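Local coordinates for phosphatidylinositol-specific phospholipase C (Listeria monocytogenes, PDB 2PLC), which is a bacterial enzyme of the phosphatidylinositol-specific phospholipase C family, whose X domain belongs to the TIM-barrel clan, at residues A[22-28]-A[58-64]; A[110-116]-A[158-164]; A[241-245]-A[267-271]. One frame throughout, in Å; residues are numbered along the deposited sequence.

Interaction 1: A[22-28]-A[58-64]; sequences PGTHDTM and IRYIDIR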
loop_
_atom_site.group_PDB
_atom_site.type_symbol
_atom_site.label_atom_id
_atom_site.label_comp_id
_atom_site.label_asym_id
_atom_site.label_seq_id
_atom_site.Cartn_x
_atom_site.Cartn_y
_atom_site.Cartn_z
ATOM N N PRO A 22 3.811 7.127 -1.900
ATOM C CA PRO A 22 4.245 6.775 -0.539
ATOM C C PRO A 22 3.250 5.747 0.001
ATOM O O PRO A 22 2.036 5.915 -0.160
ATOM C CB PRO A 22 4.086 8.089 0.240
ATOM C CG PRO A 22 3.840 9.151 -0.813
ATOM C CD PRO A 22 3.115 8.423 -1.896
ATOM N N GLY A 23 3.753 4.695 0.635
ATOM C CA GLY A 23 2.873 3.678 1.189
ATOM C C GLY A 23 3.391 3.201 2.527
ATOM O O GLY A 23 4.518 3.514 2.898
ATOM N N THR A 24 2.572 2.456 3.259
ATOM C CA THR A 24 2.976 1.932 4.558
ATOM C C THR A 24 2.887 0.406 4.586
ATOM O O THR A 24 1.983 -0.193 3.988
ATOM C CB THR A 24 2.095 2.483 5.687
ATOM O OG1 THR A 24 0.718 2.345 5.319
ATOM C CG2 THR A 24 2.410 3.937 5.967
ATOM N N HIS A 25 3.855 -0.216 5.252
ATOM C CA HIS A 25 3.893 -1.665 5.394
ATOM C C HIS A 25 3.163 -1.991 6.691
ATOM O O HIS A 25 3.383 -1.326 7.707
ATOM C CB HIS A 25 5.345 -2.152 5.456
ATOM C CG HIS A 25 5.496 -3.557 5.947
ATOM N ND1 HIS A 25 6.153 -3.866 7.119
ATOM C CD2 HIS A 25 5.079 -4.735 5.428
ATOM C CE1 HIS A 25 6.135 -5.173 7.300
ATOM N NE2 HIS A 25 5.490 -5.724 6.288
ATOM N N ASP A 26 2.273 -2.982 6.642
ATOM C CA ASP A 26 1.489 -3.400 7.807
ATOM C C ASP A 26 0.858 -2.175 8.477
ATOM O O ASP A 26 1.036 -1.908 9.669
ATOM C CB ASP A 26 2.373 -4.165 8.789
ATOM C CG ASP A 26 1.611 -5.210 9.568
ATOM O OD1 ASP A 26 0.358 -5.240 9.535
ATOM O OD2 ASP A 26 2.294 -6.018 10.214
ATOM N N THR A 27 0.124 -1.440 7.655
ATOM C CA THR A 27 -0.570 -0.218 8.011
ATOM C C THR A 27 -1.202 -0.126 9.401
ATOM O O THR A 27 -1.038 0.884 10.087
ATOM C CB THR A 27 -1.655 0.061 6.961
ATOM O OG1 THR A 27 -1.059 0.065 5.652
ATOM C CG2 THR A 27 -2.343 1.404 7.232
ATOM N N MET A 28 -1.917 -1.177 9.805
ATOM C CA MET A 28 -2.629 -1.201 11.085
ATOM C C MET A 28 -1.848 -1.555 12.341
ATOM O O MET A 28 -2.405 -1.509 13.437
ATOM C CB MET A 28 -3.839 -2.136 10.996
ATOM C CG MET A 28 -4.826 -1.784 9.903
ATOM S SD MET A 28 -5.273 -0.037 9.904
ATOM C CE MET A 28 -6.505 0.014 11.231
ATOM N N ILE A 58 -0.087 9.266 2.568
ATOM C CA ILE A 58 0.028 7.843 2.251
ATOM C C ILE A 58 -1.131 7.470 1.332
ATOM O O ILE A 58 -2.276 7.816 1.611
ATOM C CB ILE A 58 -0.034 6.975 3.536
ATOM C CG1 ILE A 58 1.153 7.284 4.455
ATOM C CG2 ILE A 58 -0.093 5.495 3.188
ATOM C CD1 ILE A 58 2.512 7.081 3.824
ATOM N N ARG A 59 -0.832 6.806 0.219
ATOM C CA ARG A 59 -1.883 6.417 -0.718
ATOM C C ARG A 59 -1.894 4.928 -1.000
ATOM O O ARG A 59 -2.649 4.446 -1.841
ATOM C CB ARG A 59 -1.776 7.200 -2.028
ATOM C CG ARG A 59 -2.125 8.673 -1.903
ATOM C CD ARG A 59 -3.568 8.897 -1.485
ATOM N NE ARG A 59 -3.832 10.316 -1.282
ATOM C CZ ARG A 59 -3.685 10.953 -0.125
ATOM N NH1 ARG A 59 -3.281 10.293 0.954
ATOM N NH2 ARG A 59 -3.907 12.263 -0.051
ATOM N N TYR A 60 -1.012 4.208 -0.324
ATOM C CA TYR A 60 -0.951 2.766 -0.464
ATOM C C TYR A 60 -1.008 2.211 0.942
ATOM O O TYR A 60 -0.232 2.627 1.806
ATOM C CB TYR A 60 0.355 2.327 -1.134
ATOM C CG TYR A 60 0.610 0.839 -1.018
ATOM C CD1 TYR A 60 0.084 -0.052 -1.944
ATOM C CD2 TYR A 60 1.341 0.321 0.051
ATOM C CE1 TYR A 60 0.271 -1.424 -1.813
ATOM C CE2 TYR A 60 1.535 -1.046 0.194
ATOM C CZ TYR A 60 0.996 -1.910 -0.743
ATOM O OH TYR A 60 1.185 -3.262 -0.605
ATOM N N ILE A 61 -1.946 1.303 1.187
ATOM C CA ILE A 61 -2.061 0.696 2.508
ATOM C C ILE A 61 -1.996 -0.815 2.410
ATOM O O ILE A 61 -2.330 -1.401 1.383
ATOM C CB ILE A 61 -3.320 1.164 3.270
ATOM C CG1 ILE A 61 -4.587 0.835 2.486
ATOM C CG2 ILE A 61 -3.236 2.658 3.529
ATOM C CD1 ILE A 61 -5.860 1.285 3.182
ATOM N N ASP A 62 -1.526 -1.432 3.483
ATOM C CA ASP A 62 -1.337 -2.872 3.552
ATOM C C ASP A 62 -2.173 -3.387 4.729
ATOM O O ASP A 62 -1.789 -3.245 5.890
ATOM C CB ASP A 62 0.158 -3.107 3.759
ATOM C CG ASP A 62 0.523 -4.554 3.929
ATOM O OD1 ASP A 62 -0.351 -5.439 3.800
ATOM O OD2 ASP A 62 1.720 -4.798 4.197
ATOM N N ILE A 63 -3.319 -3.982 4.411
ATOM C CA ILE A 63 -4.253 -4.487 5.414
ATOM C C ILE A 63 -4.276 -6.011 5.495
ATOM O O ILE A 63 -4.510 -6.692 4.500
ATOM C CB ILE A 63 -5.680 -3.971 5.118
ATOM C CG1 ILE A 63 -5.667 -2.447 4.931
ATOM C CG2 ILE A 63 -6.643 -4.362 6.241
ATOM C CD1 ILE A 63 -5.241 -1.669 6.151
ATOM N N ARG A 64 -4.042 -6.539 6.694
ATOM C CA ARG A 64 -4.028 -7.985 6.912
ATOM C C ARG A 64 -5.229 -8.352 7.783
ATOM O O ARG A 64 -5.400 -7.795 8.871
ATOM C CB ARG A 64 -2.746 -8.399 7.635
ATOM C CG ARG A 64 -1.495 -7.621 7.248
ATOM C CD ARG A 64 -0.942 -8.047 5.910
ATOM N NE ARG A 64 0.326 -7.380 5.609
ATOM C CZ ARG A 64 1.527 -7.872 5.905
ATOM N NH1 ARG A 64 1.635 -9.041 6.522
ATOM N NH2 ARG A 64 2.623 -7.214 5.554
HETATM O O HOH W 1 5.492 -8.571 6.136
HETATM O O HOH W 2 -2.124 -3.943 8.717
#
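Neighbouring parallel strands of a TIM-barrel-like wall meet here: strands 22-24 and 60-64 run 14° from parallel, 4.9 Å apart at closest approach. Two good backbone hydrogen bonds join the segments, Arg59 N, just ahead of the second strand, to Pro22 O (3.0 Å) and Thr24 N to Tyr60 O (3.2 Å). Gly23 CA sits at the edge of the Tyr60 ring, near its plane, and a beta carbon there would clash with Tyr60 CD2. Apolar contacts flank the pair, Pro22 CB on Ile58 CD1 (4.0 Å) and Met28 CG on Ile63 CD1 (3.8 Å).

Beyond Thr24 the first strand ends and side chains take over. Asp62 OD2 accepts from Asp26 N (3.1 Å) and also belongs to the salt bridge that Asp62 forms with Arg64. His25, whose ND1 is hydrogen-bonded to Asp258, shares a water with Arg64 NH2. This polar end is the C-terminal rim, where TIM-barrel enzymes carry their active sites. Thr27 OG1 donates to Thr24 OG1 (2.9 Å) and accepts from Asp62 N at 2.7 Å.

Interaction 2: A[110-116]-A[158-164]; sequences NSNDSFD and NHTKKPL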
loop_
_atom_site.group_PDB
_atom_site.type_symbol
_atom_site.label_atom_id
_atom_site.label_comp_id
_atom_site.label_asym_id
_atom_site.label_seq_id
_atom_site.Cartn_x
_atom_site.Cartn_y
_atom_site.Cartn_z
ATOM N N ASN A 110 -3.710 -17.901 5.158
ATOM C CA ASN A 110 -3.831 -18.590 3.869
ATOM C C ASN A 110 -3.931 -20.109 3.961
ATOM O O ASN A 110 -2.932 -20.797 4.182
ATOM C CB ASN A 110 -2.674 -18.209 2.939
ATOM C CG ASN A 110 -2.889 -16.874 2.254
ATOM O OD1 ASN A 110 -3.969 -16.600 1.730
ATOM N ND2 ASN A 110 -1.856 -16.038 2.247
ATOM N N SER A 111 -5.145 -20.618 3.774
ATOM C CA SER A 111 -5.414 -22.052 3.827
ATOM C C SER A 111 -6.884 -22.345 3.527
ATOM O O SER A 111 -7.289 -23.505 3.442
ATOM C CB SER A 111 -5.030 -22.627 5.200
ATOM O OG SER A 111 -5.668 -21.929 6.256
ATOM N N ASN A 112 -7.672 -21.287 3.343
ATOM C CA ASN A 112 -9.096 -21.434 3.062
ATOM C C ASN A 112 -9.617 -20.478 2.003
ATOM O O ASN A 112 -9.010 -19.443 1.713
ATOM C CB ASN A 112 -9.919 -21.236 4.340
ATOM C CG ASN A 112 -10.123 -22.523 5.111
ATOM O OD1 ASN A 112 -10.962 -23.350 4.748
ATOM N ND2 ASN A 112 -9.371 -22.693 6.194
ATOM N N ASP A 113 -10.748 -20.856 1.417
ATOM C CA ASP A 113 -11.423 -20.051 0.408
ATOM C C ASP A 113 -12.623 -19.388 1.080
ATOM O O ASP A 113 -13.452 -18.764 0.417
ATOM C CB ASP A 113 -11.897 -20.920 -0.764
ATOM C CG ASP A 113 -10.751 -21.410 -1.644
ATOM O OD1 ASP A 113 -9.589 -21.002 -1.424
ATOM O OD2 ASP A 113 -11.023 -22.202 -2.571
ATOM N N SER A 114 -12.714 -19.554 2.400
ATOM C CA SER A 114 -13.795 -18.976 3.195
ATOM C C SER A 114 -13.619 -17.461 3.345
ATOM O O SER A 114 -14.602 -16.720 3.430
ATOM C CB SER A 114 -13.865 -19.649 4.573
ATOM O OG SER A 114 -12.640 -19.533 5.277
ATOM N N PHE A 115 -12.363 -17.013 3.357
ATOM C CA PHE A 115 -12.028 -15.595 3.474
ATOM C C PHE A 115 -12.634 -14.828 2.303
ATOM O O PHE A 115 -13.210 -13.755 2.479
ATOM C CB PHE A 115 -10.503 -15.410 3.481
ATOM C CG PHE A 115 -10.059 -13.969 3.536
ATOM C CD1 PHE A 115 -9.930 -13.310 4.758
ATOM C CD2 PHE A 115 -9.778 -13.265 2.364
ATOM C CE1 PHE A 115 -9.532 -11.971 4.812
ATOM C CE2 PHE A 115 -9.381 -11.929 2.410
ATOM C CZ PHE A 115 -9.257 -11.281 3.637
ATOM N N ASP A 116 -12.503 -15.405 1.113
ATOM C CA ASP A 116 -13.020 -14.813 -0.113
ATOM C C ASP A 116 -14.526 -14.549 -0.021
ATOM O O ASP A 116 -14.995 -13.470 -0.385
ATOM C CB ASP A 116 -12.711 -15.735 -1.297
ATOM C CG ASP A 116 -12.837 -15.035 -2.636
ATOM O OD1 ASP A 116 -11.985 -14.171 -2.935
ATOM O OD2 ASP A 116 -13.783 -15.354 -3.393
ATOM N N ASN A 158 -4.793 -13.978 -1.399
ATOM C CA ASN A 158 -5.365 -15.071 -0.630
ATOM C C ASN A 158 -5.097 -16.426 -1.267
ATOM O O ASN A 158 -4.368 -16.528 -2.257
ATOM C CB ASN A 158 -6.869 -14.859 -0.386
ATOM C CG ASN A 158 -7.643 -14.551 -1.656
ATOM O OD1 ASN A 158 -8.697 -13.917 -1.608
ATOM N ND2 ASN A 158 -7.127 -14.999 -2.795
ATOM N N HIS A 159 -5.692 -17.460 -0.679
ATOM C CA HIS A 159 -5.538 -18.837 -1.130
ATOM C C HIS A 159 -5.950 -19.072 -2.591
ATOM O O HIS A 159 -5.269 -19.796 -3.321
ATOM C CB HIS A 159 -6.324 -19.763 -0.186
ATOM C CG HIS A 159 -6.128 -21.223 -0.455
ATOM N ND1 HIS A 159 -5.161 -21.706 -1.311
ATOM C CD2 HIS A 159 -6.786 -22.309 0.016
ATOM C CE1 HIS A 159 -5.232 -23.024 -1.357
ATOM N NE2 HIS A 159 -6.211 -23.415 -0.560
ATOM N N THR A 160 -7.037 -18.432 -3.019
ATOM C CA THR A 160 -7.545 -18.582 -4.383
ATOM C C THR A 160 -6.583 -18.103 -5.474
ATOM O O THR A 160 -6.599 -18.624 -6.590
ATOM C CB THR A 160 -8.895 -17.851 -4.569
ATOM O OG1 THR A 160 -8.682 -16.434 -4.577
ATOM C CG2 THR A 160 -9.857 -18.201 -3.441
ATOM N N LYS A 161 -5.759 -17.107 -5.151
ATOM C CA LYS A 161 -4.792 -16.542 -6.096
ATOM C C LYS A 161 -5.449 -15.995 -7.356
ATOM O O LYS A 161 -4.941 -16.159 -8.464
ATOM C CB LYS A 161 -3.704 -17.564 -6.443
ATOM C CG LYS A 161 -2.605 -17.625 -5.404
ATOM C CD LYS A 161 -2.008 -19.013 -5.276
ATOM C CE LYS A 161 -0.960 -19.050 -4.170
ATOM N NZ LYS A 161 -1.503 -18.581 -2.857
ATOM N N LYS A 162 -6.597 -15.356 -7.164
ATOM C CA LYS A 162 -7.356 -14.745 -8.248
ATOM C C LYS A 162 -8.057 -13.498 -7.694
ATOM O O LYS A 162 -8.257 -13.383 -6.482
ATOM C CB LYS A 162 -8.353 -15.754 -8.859
ATOM C CG LYS A 162 -9.341 -16.405 -7.892
ATOM C CD LYS A 162 -10.612 -15.574 -7.725
ATOM C CE LYS A 162 -11.580 -16.204 -6.729
ATOM N NZ LYS A 162 -12.783 -15.350 -6.502
ATOM N N PRO A 163 -8.392 -12.525 -8.565
ATOM C CA PRO A 163 -9.064 -11.293 -8.129
ATOM C C PRO A 163 -10.477 -11.493 -7.576
ATOM O O PRO A 163 -11.182 -12.434 -7.950
ATOM C CB PRO A 163 -9.065 -10.438 -9.398
ATOM C CG PRO A 163 -9.123 -11.456 -10.487
ATOM C CD PRO A 163 -8.133 -12.486 -10.016
ATOM N N LEU A 164 -10.873 -10.604 -6.670
ATOM C CA LEU A 164 -12.193 -10.661 -6.056
ATOM C C LEU A 164 -13.293 -10.373 -7.074
ATOM O O LEU A 164 -13.365 -9.282 -7.645
ATOM C CB LEU A 164 -12.293 -9.657 -4.904
ATOM C CG LEU A 164 -13.615 -9.666 -4.133
ATOM C CD1 LEU A 164 -13.699 -10.915 -3.263
ATOM C CD2 LEU A 164 -13.718 -8.426 -3.278
#
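Long polar side chains bridge much of the gap between segments 110-116 and 158-164. Asp116, in the first turn of helix 114-125, takes a t chi1 that directs its carboxylate across to segment 158-164, and no other residue of its segment is covered so extensively. Lys162 meets it by a bent route: chi1 and chi2 are both p, after which the chain extends t,t, so that NZ reaches Asp116 OD2 at 3.3 Å in a hydrogen-bonded salt bridge. Leu164 (t,p) brings CD1 to 3.7 Å from Asp116 OD1, while its side chain also touches Ile119 and Ile123 one and two turns further along the helix.

Both segments follow parallel strands that lie side by side in the barrel sheet, 101-107 and 152-157, and helix 114-125 begins the connection between those strands, so a loop and the first turn of a helix meet a loop, beyond the C-terminal ends of the two strands. The second loop opens with a type I turn from Asn158 to Lys161, closed by Lys161 N to Asn158 O at 3.3 Å. Within it, Asn158 and Thr160 both hold chi1 at p, which lets Asn158 ND2 form a weak hydrogen bond to Thr160 OG1 (2.8 Å). The t rotamer of His159 lays its imidazole along the backbone of Ser111 and Asn112, with CD2 3.4 Å from Asp113 OD1. Asp113 (chi1 m) also brings OD1 to 3.5 Å from Thr160 CG2. Phe115, again t, touches Leu105 and Asp107 of strand 101-107 and turns its ring edge to Asn158, with CD2 4.2 Å from OD1.

Interaction 3: A[241-245]-A[267-271]; sequences VLNLT and NIIKN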
loop_
_atom_site.group_PDB
_atom_site.type_symbol
_atom_site.label_atom_id
_atom_site.label_comp_id
_atom_site.label_asym_id
_atom_site.label_seq_id
_atom_site.Cartn_x
_atom_site.Cartn_y
_atom_site.Cartn_z
ATOM N N VAL A 241 15.818 9.840 -3.478
ATOM C CA VAL A 241 14.668 10.372 -4.199
ATOM C C VAL A 241 14.877 11.855 -4.501
ATOM O O VAL A 241 14.530 12.327 -5.580
ATOM C CB VAL A 241 13.367 10.178 -3.394
ATOM C CG1 VAL A 241 12.181 10.741 -4.159
ATOM C CG2 VAL A 241 13.151 8.699 -3.104
ATOM N N LEU A 242 15.470 12.579 -3.557
ATOM C CA LEU A 242 15.745 14.007 -3.734
ATOM C C LEU A 242 16.717 14.245 -4.894
ATOM O O LEU A 242 16.548 15.182 -5.678
ATOM C CB LEU A 242 16.305 14.594 -2.434
ATOM C CG LEU A 242 15.360 15.442 -1.575
ATOM C CD1 LEU A 242 13.920 15.031 -1.795
ATOM C CD2 LEU A 242 15.749 15.337 -0.109
ATOM N N ASN A 243 17.715 13.374 -5.010
ATOM C CA ASN A 243 18.709 13.456 -6.075
ATOM C C ASN A 243 18.055 13.221 -7.440
ATOM O O ASN A 243 18.246 14.000 -8.373
ATOM C CB ASN A 243 19.801 12.406 -5.844
ATOM C CG ASN A 243 20.893 12.454 -6.897
ATOM O OD1 ASN A 243 21.387 11.414 -7.343
ATOM N ND2 ASN A 243 21.276 13.663 -7.301
ATOM N N LEU A 244 17.298 12.131 -7.536
ATOM C CA LEU A 244 16.596 11.747 -8.757
ATOM C C LEU A 244 15.601 12.807 -9.224
ATOM O O LEU A 244 15.291 12.891 -10.409
ATOM C CB LEU A 244 15.883 10.413 -8.545
ATOM C CG LEU A 244 16.498 9.179 -9.208
ATOM C CD1 LEU A 244 18.013 9.148 -9.051
ATOM C CD2 LEU A 244 15.860 7.941 -8.619
ATOM N N THR A 245 15.089 13.600 -8.289
ATOM C CA THR A 245 14.152 14.667 -8.626
ATOM C C THR A 245 14.936 15.794 -9.311
ATOM O O THR A 245 14.447 16.413 -10.262
ATOM C CB THR A 245 13.425 15.196 -7.367
ATOM O OG1 THR A 245 12.673 14.132 -6.766
ATOM C CG2 THR A 245 12.474 16.341 -7.722
ATOM N N ASN A 267 8.533 14.580 0.471
ATOM C CA ASN A 267 9.574 14.549 -0.546
ATOM C C ASN A 267 9.340 13.504 -1.622
ATOM O O ASN A 267 9.745 13.692 -2.769
ATOM C CB ASN A 267 10.950 14.389 0.102
ATOM C CG ASN A 267 11.417 15.664 0.772
ATOM O OD1 ASN A 267 10.903 16.742 0.489
ATOM N ND2 ASN A 267 12.397 15.551 1.657
ATOM N N ILE A 268 8.683 12.405 -1.262
ATOM C CA ILE A 268 8.381 11.363 -2.237
ATOM C C ILE A 268 7.272 11.891 -3.152
ATOM O O ILE A 268 7.300 11.674 -4.364
ATOM C CB ILE A 268 7.944 10.047 -1.555
ATOM C CG1 ILE A 268 9.117 9.459 -0.774
ATOM C CG2 ILE A 268 7.454 9.043 -2.592
ATOM C CD1 ILE A 268 8.780 8.187 -0.029
ATOM N N ILE A 269 6.324 12.618 -2.564
ATOM C CA ILE A 269 5.219 13.214 -3.320
ATOM C C ILE A 269 5.769 14.260 -4.299
ATOM O O ILE A 269 5.353 14.312 -5.462
ATOM C CB ILE A 269 4.194 13.898 -2.380
ATOM C CG1 ILE A 269 3.452 12.852 -1.548
ATOM C CG2 ILE A 269 3.203 14.740 -3.184
ATOM C CD1 ILE A 269 2.581 13.451 -0.453
ATOM N N LYS A 270 6.716 15.075 -3.826
ATOM C CA LYS A 270 7.324 16.121 -4.643
ATOM C C LYS A 270 8.039 15.590 -5.884
ATOM O O LYS A 270 8.306 16.349 -6.818
ATOM C CB LYS A 270 8.284 16.978 -3.818
ATOM C CG LYS A 270 7.600 17.939 -2.866
ATOM C CD LYS A 270 8.611 18.922 -2.290
ATOM C CE LYS A 270 7.945 19.972 -1.410
ATOM N NZ LYS A 270 8.890 21.059 -1.015
ATOM N N ASN A 271 8.346 14.293 -5.901
ATOM C CA ASN A 271 9.007 13.697 -7.058
ATOM C C ASN A 271 8.120 13.731 -8.302
ATOM O O ASN A 271 8.628 13.729 -9.417
ATOM C CB ASN A 271 9.443 12.257 -6.773
ATOM C CG ASN A 271 10.187 11.634 -7.941
ATOM O OD1 ASN A 271 9.653 10.787 -8.645
ATOM N ND2 ASN A 271 11.425 12.068 -8.160
HETATM O O HOH W 3 11.444 15.057 -4.412
#
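This is a small helix-to-helix contact on the outer layer of the barrel, made by the last turns of helix 226-246 and the residues at and just beyond the C-terminal part of helix 262-269. It buries 292 Å² in all, and its one direct hydrogen bond and one water bridge both meet at Thr245 OG1.

Thr245 is the hub. In its m rotamer, OG1 donates to Val241 O one turn earlier (2.8 Å), a common way for a helical threonine to satisfy its hydroxyl. The same oxygen accepts a nearly straight hydrogen bond from Asn271 ND2, also at 2.8 Å, and one from a water at 2.8 Å; that water donates in turn to Asn267 O at 2.7 Å, so a bridge one solvent molecule long spans the gap. Asn271 has further partners: its ND2 also bonds to Val249 O, and its OD1 bonds to Ser20.

Van der Waals contacts lie beside this network. Val241 points toward the second segment and sets CG1 4.1 Å from Asn271 CB and 4.3 Å from Ile268 CA. Leu242 reaches across from the more exposed side, CD1 coming to 3.6 Å from Asn267 CB.

Strand 253-257 comes between the two helices in sequence, and both pack on it, Val241 on Leu255 and Ile268 on Leu255 and Met257; Ile268 and Ile269 continue onto Pro22 of strand 20-24.

The three contacts follow one another along the chain, pairwise in series, each closing before the next opens. The centre of interaction 1 is about 4 Å from the centre of the chain, those of interactions 2 and 3 about 19 Å, on opposite sides, their centres about 37 Å apart. Interaction 1 meets interaction 3 directly, where Pro22 CG packs on Ile269 CG1 at 3.8 Å, so the first strand rests on the last helix. Towards interaction 2 the nearest atoms stay about 6 Å apart, the link running through strand 101-107, which pairs with strand 60-65 on one side and strand 152-157 on the other. This is consistent with a TIM-barrel-like fold, in which a central strand layer is wrapped by helices and loops.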